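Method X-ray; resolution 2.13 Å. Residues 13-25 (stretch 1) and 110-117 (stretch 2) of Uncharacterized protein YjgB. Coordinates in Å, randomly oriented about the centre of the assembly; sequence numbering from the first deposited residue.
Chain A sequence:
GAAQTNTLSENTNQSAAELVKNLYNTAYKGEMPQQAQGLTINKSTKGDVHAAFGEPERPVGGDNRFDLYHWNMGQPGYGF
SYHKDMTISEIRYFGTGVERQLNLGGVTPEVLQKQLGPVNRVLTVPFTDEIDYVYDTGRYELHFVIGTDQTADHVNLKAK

Stretch 1, residues 13-25: NQSAAELVKNLYN
Stretch 2 110-117: EVLQKQLG

Two helices, 14-25 and 110-116, pack with their axes 9.6 Å apart at closest approach; their N-to-C directions diverge by 62° (signed crossing angle -62°), nearer parallel than antiparallel. The register is set by Ala 17 CA to Val 111 CA at 6.6 Å and Val 20 CA to Leu 112 CA at 7.1 Å. Each helix carries its own i to i+4 backbone bonds, as in Tyr 24 N to Val 20 O at 3.0 Å and Gln 115 N to Val 111 O at 2.9 Å. No hydrogen bond crosses between them; the direct contact is side-chain packing, burying 430 Å² summed over both sides. Gly 117 leaves the second helix with phi 72°, a value that favours glycine.

The apolar centre is Val 20 (chi1 t), pointing toward the partner. Its CG1 lies 3.6 Å from Leu 116 CG and 3.8 Å from Leu 112 CD2, while its CG2 is 4.5 Å from Val 111 CG2. Both leucines are mt and Val 111 is m. One turn on, Tyr 24 (t, chi2 76°) sets CB 3.6 Å from Leu 116 CD2, which meets its ring obliquely.

Polar side chains also make contacts, not bonds: their polar atoms meet carbon at van der Waals range. Gln 115, with chi1 and chi2 both m and chi3 -49°, places NE2 3.7 Å from Ala 17 CB and OE1 3.4 Å from CD of Lys 21 (mtmt); its aliphatic part packs too, CB lying 4.0 Å from Val 20 CG1. Asn 13 (p, chi2 -62°) brings ND2 to 3.8 Å from Val 111 CG1.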

ATOM      1  N   ASN A  13       0.470  10.178 -18.050  1.00123.81           N
ATOM      2  CA  ASN A  13       0.312   9.793 -16.647  1.00115.97           C
ATOM      3  C   ASN A  13       1.467   8.881 -16.195  1.00113.04           C
ATOM      4  O   ASN A  13       1.263   7.976 -15.373  1.00107.85           O
ATOM      5  CB  ASN A  13      -1.057   9.115 -16.411  1.00118.28           C
ATOM      6  CG  ASN A  13      -1.272   7.807 -17.146  1.00147.75           C
ATOM      7  OD1 ASN A  13      -1.263   7.743 -18.386  1.00150.13           O
ATOM      8  ND2 ASN A  13      -1.497   6.736 -16.388  1.00133.49           N
ATOM      9  N   GLN A  14       2.691   9.157 -16.705  1.00109.30           N
ATOM     10  CA  GLN A  14       3.920   8.405 -16.406  1.00103.91           C
ATOM     11  C   GLN A  14       4.281   8.435 -14.903  1.00 97.90           C
ATOM     12  O   GLN A  14       5.014   7.557 -14.436  1.00 93.25           O
ATOM     13  CB  GLN A  14       5.102   8.905 -17.255  1.00109.67           C
ATOM     14  CG  GLN A  14       5.434  10.384 -17.099  1.00128.74           C
ATOM     15  CD  GLN A  14       6.485  10.784 -18.093  1.00154.73           C
ATOM     16  OE1 GLN A  14       7.684  10.562 -17.891  1.00148.06           O
ATOM     17  NE2 GLN A  14       6.049  11.345 -19.209  1.00155.84           N
ATOM     18  N   SER A  15       3.745   9.427 -14.157  1.00 90.90           N
ATOM     19  CA  SER A  15       3.914   9.568 -12.715  1.00 83.65           C
ATOM     20  C   SER A  15       3.306   8.346 -12.018  1.00 80.71           C
ATOM     21  O   SER A  15       3.942   7.758 -11.139  1.00 75.42           O
ATOM     22  CB  SER A  15       3.254  10.859 -12.238  1.00 87.85           C
ATOM     23  OG  SER A  15       3.726  11.254 -10.961  1.00 89.74           O
ATOM     24  N   ALA A  16       2.096   7.931 -12.465  1.00 77.83           N
ATOM     25  CA  ALA A  16       1.375   6.767 -11.942  1.00 73.81           C
ATOM     26  C   ALA A  16       2.045   5.466 -12.377  1.00 75.41           C
ATOM     27  O   ALA A  16       2.005   4.484 -11.630  1.00 70.99           O
ATOM     28  CB  ALA A  16      -0.070   6.793 -12.409  1.00 77.77           C
ATOM     29  N   ALA A  17       2.670   5.464 -13.576  1.00 74.41           N
ATOM     30  CA  ALA A  17       3.383   4.314 -14.125  1.00 73.57           C
ATOM     31  C   ALA A  17       4.659   4.055 -13.331  1.00 73.29           C
ATOM     32  O   ALA A  17       4.886   2.920 -12.886  1.00 69.82           O
ATOM     33  CB  ALA A  17       3.708   4.545 -15.594  1.00 80.09           C
ATOM     34  N   GLU A  18       5.473   5.125 -13.119  1.00 69.77           N
ATOM     35  CA  GLU A  18       6.724   5.073 -12.357  1.00 66.09           C
ATOM     36  C   GLU A  18       6.439   4.666 -10.917  1.00 62.40           C
ATOM     37  O   GLU A  18       7.252   3.961 -10.320  1.00 58.68           O
ATOM     38  CB  GLU A  18       7.477   6.409 -12.415  1.00 69.82           C
ATOM     39  CG  GLU A  18       8.488   6.466 -13.550  1.00 87.22           C
ATOM     40  CD  GLU A  18       8.511   7.740 -14.378  1.00120.90           C
ATOM     41  OE1 GLU A  18       8.330   8.838 -13.801  1.00114.86           O
ATOM     42  OE2 GLU A  18       8.749   7.639 -15.604  1.00123.94           O
ATOM     43  N   LEU A  19       5.259   5.063 -10.390  1.00 57.05           N
ATOM     44  CA  LEU A  19       4.802   4.707  -9.051  1.00 52.62           C
ATOM     45  C   LEU A  19       4.583   3.188  -8.945  1.00 55.43           C
ATOM     46  O   LEU A  19       5.123   2.553  -8.046  1.00 52.39           O
ATOM     47  CB  LEU A  19       3.513   5.472  -8.690  1.00 52.85           C
ATOM     48  CG  LEU A  19       2.799   5.007  -7.425  1.00 52.85           C
ATOM     49  CD1 LEU A  19       3.634   5.253  -6.176  1.00 49.14           C
ATOM     50  CD2 LEU A  19       1.441   5.611  -7.326  1.00 55.25           C
ATOM     51  N   VAL A  20       3.805   2.621  -9.869  1.00 54.73           N
ATOM     52  CA  VAL A  20       3.504   1.187  -9.949  1.00 53.64           C
ATOM     53  C   VAL A  20       4.825   0.405 -10.061  1.00 56.61           C
ATOM     54  O   VAL A  20       5.012  -0.582  -9.339  1.00 53.91           O
ATOM     55  CB  VAL A  20       2.536   0.924 -11.136  1.00 60.95           C
ATOM     56  CG1 VAL A  20       2.499  -0.542 -11.534  1.00 60.80           C
ATOM     57  CG2 VAL A  20       1.138   1.416 -10.803  1.00 61.24           C
ATOM     58  N   LYS A  21       5.757   0.897 -10.915  1.00 54.81           N
ATOM     59  CA  LYS A  21       7.086   0.315 -11.090  1.00 54.63           C
ATOM     60  C   LYS A  21       7.892   0.371  -9.783  1.00 54.44           C
ATOM     61  O   LYS A  21       8.483  -0.643  -9.404  1.00 53.06           O
ATOM     62  CB  LYS A  21       7.873   1.014 -12.225  1.00 61.76           C
ATOM     63  CG  LYS A  21       7.391   0.681 -13.648  1.00 84.87           C
ATOM     64  CD  LYS A  21       8.361   1.187 -14.737  1.00 99.83           C
ATOM     65  CE  LYS A  21       8.248   2.668 -15.045  1.00110.99           C
ATOM     66  NZ  LYS A  21       9.375   3.143 -15.889  1.00122.64           N
ATOM     67  N   ASN A  22       7.897   1.538  -9.079  1.00 48.89           N
ATOM     68  CA  ASN A  22       8.655   1.699  -7.842  1.00 45.71           C
ATOM     69  C   ASN A  22       8.057   0.825  -6.711  1.00 46.66           C
ATOM     70  O   ASN A  22       8.811   0.252  -5.922  1.00 45.65           O
ATOM     71  CB  ASN A  22       8.738   3.188  -7.444  1.00 51.09           C
ATOM     72  CG  ASN A  22       9.753   3.526  -6.370  1.00 91.92           C
ATOM     73  OD1 ASN A  22      10.762   2.828  -6.154  1.00 88.19           O
ATOM     74  ND2 ASN A  22       9.526   4.652  -5.699  1.00 89.29           N
ATOM     75  N   LEU A  23       6.719   0.692  -6.661  1.00 42.76           N
ATOM     76  CA  LEU A  23       6.020  -0.125  -5.673  1.00 40.57           C
ATOM     77  C   LEU A  23       6.341  -1.604  -5.866  1.00 47.13           C
ATOM     78  O   LEU A  23       6.648  -2.273  -4.890  1.00 46.62           O
ATOM     79  CB  LEU A  23       4.509   0.089  -5.747  1.00 40.59           C
ATOM     80  CG  LEU A  23       3.947   1.390  -5.242  1.00 44.25           C
ATOM     81  CD1 LEU A  23       2.513   1.571  -5.751  1.00 46.56           C
ATOM     82  CD2 LEU A  23       3.958   1.452  -3.717  1.00 42.72           C
ATOM     83  N   TYR A  24       6.302  -2.093  -7.120  1.00 46.12           N
ATOM     84  CA  TYR A  24       6.617  -3.471  -7.492  1.00 47.48           C
ATOM     85  C   TYR A  24       8.052  -3.827  -7.095  1.00 50.14           C
ATOM     86  O   TYR A  24       8.264  -4.888  -6.511  1.00 47.64           O
ATOM     87  CB  TYR A  24       6.397  -3.700  -8.995  1.00 51.20           C
ATOM     88  CG  TYR A  24       6.665  -5.120  -9.460  1.00 53.39           C
ATOM     89  CD1 TYR A  24       5.758  -6.145  -9.202  1.00 54.70           C
ATOM     90  CD2 TYR A  24       7.820  -5.434 -10.175  1.00 55.73           C
ATOM     91  CE1 TYR A  24       5.999  -7.450  -9.632  1.00 56.72           C
ATOM     92  CE2 TYR A  24       8.068  -6.734 -10.618  1.00 58.91           C
ATOM     93  CZ  TYR A  24       7.157  -7.740 -10.342  1.00 66.34           C
ATOM     94  OH  TYR A  24       7.412  -9.017 -10.779  1.00 71.41           O
ATOM     95  N   ASN A  25       8.999  -2.912  -7.370  1.00 48.28           N
ATOM     96  CA  ASN A  25      10.427  -2.997  -7.060  1.00 47.32           C
ATOM     97  C   ASN A  25      10.678  -3.180  -5.567  1.00 47.04           C
ATOM     98  O   ASN A  25      11.237  -4.210  -5.194  1.00 47.11           O
ATOM     99  CB  ASN A  25      11.151  -1.728  -7.569  1.00 52.40           C
ATOM    100  CG  ASN A  25      12.653  -1.614  -7.289  1.00 78.79           C
ATOM    101  OD1 ASN A  25      13.482  -2.350  -7.833  1.00 72.27           O
ATOM    102  ND2 ASN A  25      13.047  -0.592  -6.534  1.00 71.20           N
ATOM    103  N   GLU A 110      -5.293  -1.520 -16.257  1.00 93.23           N
ATOM    104  CA  GLU A 110      -4.612  -1.539 -17.552  1.00 97.90           C
ATOM    105  C   GLU A 110      -3.169  -1.023 -17.415  1.00 98.30           C
ATOM    106  O   GLU A 110      -2.278  -1.582 -18.057  1.00 99.23           O
ATOM    107  CB  GLU A 110      -5.403  -0.764 -18.640  1.00106.51           C
ATOM    108  CG  GLU A 110      -5.407   0.753 -18.505  1.00118.19           C
ATOM    109  CD  GLU A 110      -6.717   1.437 -18.836  1.00142.46           C
ATOM    110  OE1 GLU A 110      -7.115   1.412 -20.025  1.00149.35           O
ATOM    111  OE2 GLU A 110      -7.325   2.031 -17.914  1.00118.36           O
ATOM    112  N   VAL A 111      -2.920   0.009 -16.567  1.00 91.19           N
ATOM    113  CA  VAL A 111      -1.545   0.494 -16.379  1.00 87.83           C
ATOM    114  C   VAL A 111      -0.756  -0.603 -15.653  1.00 83.27           C
ATOM    115  O   VAL A 111       0.438  -0.735 -15.892  1.00 82.41           O
ATOM    116  CB  VAL A 111      -1.377   1.890 -15.711  1.00 90.36           C
ATOM    117  CG1 VAL A 111      -2.147   2.981 -16.453  1.00 95.61           C
ATOM    118  CG2 VAL A 111      -1.728   1.868 -14.236  1.00 85.03           C
ATOM    119  N   LEU A 112      -1.451  -1.435 -14.843  1.00 74.79           N
ATOM    120  CA  LEU A 112      -0.877  -2.574 -14.131  1.00 69.95           C
ATOM    121  C   LEU A 112      -0.428  -3.627 -15.128  1.00 76.55           C
ATOM    122  O   LEU A 112       0.593  -4.276 -14.917  1.00 74.38           O
ATOM    123  CB  LEU A 112      -1.881  -3.175 -13.128  1.00 67.47           C
ATOM    124  CG  LEU A 112      -2.168  -2.376 -11.850  1.00 66.61           C
ATOM    125  CD1 LEU A 112      -3.180  -3.098 -10.988  1.00 64.35           C
ATOM    126  CD2 LEU A 112      -0.896  -2.138 -11.038  1.00 64.22           C
ATOM    127  N   GLN A 113      -1.171  -3.759 -16.243  1.00 77.94           N
ATOM    128  CA  GLN A 113      -0.854  -4.670 -17.336  1.00 80.96           C
ATOM    129  C   GLN A 113       0.337  -4.095 -18.137  1.00 85.74           C
ATOM    130  O   GLN A 113       1.331  -4.800 -18.308  1.00 84.78           O
ATOM    131  CB  GLN A 113      -2.105  -4.907 -18.211  1.00 88.24           C
ATOM    132  CG  GLN A 113      -1.919  -5.851 -19.415  1.00109.72           C
ATOM    133  CD  GLN A 113      -1.780  -7.312 -19.053  1.00128.15           C
ATOM    134  OE1 GLN A 113      -2.530  -7.864 -18.236  1.00123.84           O
ATOM    135  NE2 GLN A 113      -0.841  -7.984 -19.703  1.00121.43           N
ATOM    136  N   LYS A 114       0.269  -2.804 -18.562  1.00 83.91           N
ATOM    137  CA  LYS A 114       1.332  -2.120 -19.335  1.00 85.52           C
ATOM    138  C   LYS A 114       2.660  -2.025 -18.559  1.00 83.60           C
ATOM    139  O   LYS A 114       3.729  -1.949 -19.176  1.00 85.28           O
ATOM    140  CB  LYS A 114       0.892  -0.697 -19.750  1.00 91.19           C
ATOM    141  CG  LYS A 114       1.669  -0.111 -20.944  1.00103.62           C
ATOM    142  CD  LYS A 114       1.209   1.302 -21.320  1.00111.82           C
ATOM    143  CE  LYS A 114       1.938   1.866 -22.522  1.00120.81           C
ATOM    144  NZ  LYS A 114       1.458   1.279 -23.804  1.00130.67           N
ATOM    145  N   GLN A 115       2.599  -2.031 -17.225  1.00 72.67           N
ATOM    146  CA  GLN A 115       3.817  -1.890 -16.453  1.00 68.18           C
ATOM    147  C   GLN A 115       4.309  -3.215 -15.865  1.00 68.18           C
ATOM    148  O   GLN A 115       5.502  -3.497 -15.978  1.00 66.64           O
ATOM    149  CB  GLN A 115       3.648  -0.835 -15.342  1.00 65.79           C
ATOM    150  CG  GLN A 115       3.334   0.583 -15.850  1.00 82.34           C
ATOM    151  CD  GLN A 115       4.319   1.132 -16.859  1.00102.93           C
ATOM    152  OE1 GLN A 115       5.545   1.089 -16.677  1.00 95.86           O
ATOM    153  NE2 GLN A 115       3.794   1.698 -17.933  1.00100.10           N
ATOM    154  N   LEU A 116       3.417  -4.027 -15.263  1.00 62.68           N
ATOM    155  CA  LEU A 116       3.851  -5.248 -14.585  1.00 60.29           C
ATOM    156  C   LEU A 116       3.476  -6.541 -15.315  1.00 70.35           C
ATOM    157  O   LEU A 116       3.723  -7.639 -14.805  1.00 70.51           O
ATOM    158  CB  LEU A 116       3.294  -5.284 -13.143  1.00 55.57           C
ATOM    159  CG  LEU A 116       3.306  -3.996 -12.324  1.00 57.07           C
ATOM    160  CD1 LEU A 116       2.736  -4.232 -10.931  1.00 53.24           C
ATOM    161  CD2 LEU A 116       4.730  -3.393 -12.224  1.00 56.44           C
ATOM    162  N   GLY A 117       2.931  -6.411 -16.517  1.00 71.98           N
ATOM    163  CA  GLY A 117       2.497  -7.565 -17.280  1.00 75.40           C
ATOM    164  C   GLY A 117       1.248  -8.171 -16.669  1.00 78.71           C
ATOM    165  O   GLY A 117       0.496  -7.465 -15.984  1.00 75.55           O
TER